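PDB 4P5B: thymidylate synthase ThyX from Streptomyces cacaoi subsp. asoensis, which methylates UMP and dUMP at the pyrimidine ring as a flavin-dependent, homotetrameric member of the ThyX family of thymidylate synthases. Local coordinates for the interface of chains A and B. Coordinates in Å, arbitrary orientation; residue numbers count along the deposited sequence, not the author numbering. Chains: chain A/B, Thymidylate synthase ThyX.

The interface of chains A and B. Residues chain A 78, 169-171; chain B 78, 169-171.
A:Val171 and B:Leu169 join backbone to backbone across a two-fold axis, and B:Val171 and A:Leu169 repeat the pairing with the chains exchanged. The result is a short antiparallel beta bridge centred on A:Pro170 and B:Pro170, part of a subunit interface of the homotetrameric ThyX enzyme. A:Val171 N donates to B:Leu169 O at 2.9 Å, and B:Val171 N reaches A:Leu169 O at the same 2.9 Å. Between the two bonds A:Pro170 CA and B:Pro170 CA face each other 3.9 Å apart, with the rings turned away. A proline has no N-H to offer, and at this non-hydrogen-bonded position of the bridge it needs none, because the carbonyl before it and the amide after it do the pairing.

The valine side chains close one side of the bridge. They run antiparallel alongside one another, meeting through A:Val171 CG1 and B:Val171 CG1 at 4.0 Å. In A:Val171, CG1 points away from the residue's own carbonyl carbon (chi1 -64°). Both methyls of this valine, CG1 at 3.6 Å and CG2 at 3.7 Å, flank B:Leu169 O, so apolar carbon lies beside the hydrogen-bonded oxygen.

Farther out, the isoleucines at the start of helix 78-85 in each subunit bring up their terminal methyls. A:Ile78 crosses B:Val171 at about a right angle, its CD1 being 4.1 Å from B:Val171 CG1. An extended side chain, chi2 170°, carries that methyl from the helix to the partner's valine. The bridge itself follows the 3-10 helix 166-168 and precedes strand 174-181; its centre is about 17 Å from A:Arg193, the probable active-site arginine.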
loop_
_atom_site.group_PDB
_atom_site.type_symbol
_atom_site.label_atom_id
_atom_site.label_comp_id
_atom_site.label_asym_id
_atom_site.label_seq_id
_atom_site.Cartn_x
_atom_site.Cartn_y
_atom_site.Cartn_z
ATOM N N ILE A 78 21.185 -1.675 12.949
ATOM C CA ILE A 78 19.895 -1.092 13.004
ATOM C C ILE A 78 19.728 0.168 12.170
ATOM O O ILE A 78 18.686 0.336 11.517
ATOM C CB ILE A 78 19.539 -0.836 14.446
ATOM C CG1 ILE A 78 19.174 -2.153 15.127
ATOM C CG2 ILE A 78 18.363 0.210 14.607
ATOM C CD1 ILE A 78 19.032 -2.016 16.705
ATOM N N LEU A 169 21.632 0.238 23.846
ATOM C CA LEU A 169 22.404 -0.332 22.714
ATOM C C LEU A 169 22.447 0.648 21.563
ATOM O O LEU A 169 21.446 1.302 21.265
ATOM C CB LEU A 169 21.817 -1.675 22.277
ATOM C CG LEU A 169 21.879 -2.770 23.357
ATOM C CD1 LEU A 169 21.138 -4.011 22.830
ATOM C CD2 LEU A 169 23.329 -3.112 23.731
ATOM N N PRO A 170 23.599 0.764 20.908
ATOM C CA PRO A 170 23.701 1.758 19.842
ATOM C C PRO A 170 22.941 1.331 18.576
ATOM O O PRO A 170 22.613 0.172 18.433
ATOM C CB PRO A 170 25.205 1.749 19.538
ATOM C CG PRO A 170 25.634 0.341 19.862
ATOM C CD PRO A 170 24.836 -0.032 21.061
ATOM N N VAL A 171 22.725 2.242 17.644
ATOM C CA VAL A 171 22.059 1.902 16.375
ATOM C C VAL A 171 22.953 1.083 15.415
ATOM O O VAL A 171 22.505 0.652 14.321
ATOM C CB VAL A 171 21.538 3.189 15.689
ATOM C CG1 VAL A 171 20.452 3.858 16.549
ATOM C CG2 VAL A 171 22.676 4.182 15.458
ATOM N N ILE B 78 14.060 6.411 19.295
ATOM C CA ILE B 78 14.203 5.658 18.075
ATOM C C ILE B 78 13.604 4.263 18.206
ATOM O O ILE B 78 12.881 3.843 17.335
ATOM C CB ILE B 78 15.690 5.608 17.670
ATOM C CG1 ILE B 78 16.109 6.982 17.218
ATOM C CG2 ILE B 78 15.993 4.476 16.586
ATOM C CD1 ILE B 78 17.570 7.039 16.789
ATOM N N LEU B 169 25.400 6.321 18.882
ATOM C CA LEU B 169 24.220 6.716 19.702
ATOM C C LEU B 169 23.173 5.592 19.977
ATOM O O LEU B 169 22.868 4.777 19.086
ATOM C CB LEU B 169 23.524 7.926 19.052
ATOM C CG LEU B 169 24.446 9.132 18.909
ATOM C CD1 LEU B 169 23.771 10.234 18.161
ATOM C CD2 LEU B 169 24.938 9.610 20.347
ATOM N N PRO B 170 22.595 5.571 21.200
ATOM C CA PRO B 170 21.689 4.501 21.666
ATOM C C PRO B 170 20.378 4.580 20.930
ATOM O O PRO B 170 20.058 5.662 20.407
ATOM C CB PRO B 170 21.443 4.836 23.157
ATOM C CG PRO B 170 22.016 6.186 23.374
ATOM C CD PRO B 170 22.770 6.659 22.174
ATOM N N VAL B 171 19.580 3.498 20.956
ATOM C CA VAL B 171 18.228 3.529 20.334
ATOM C C VAL B 171 17.239 4.268 21.235
ATOM O O VAL B 171 16.000 4.403 20.915
ATOM C CB VAL B 171 17.676 2.134 20.049
ATOM C CG1 VAL B 171 18.557 1.355 19.013
ATOM C CG2 VAL B 171 17.540 1.345 21.293
#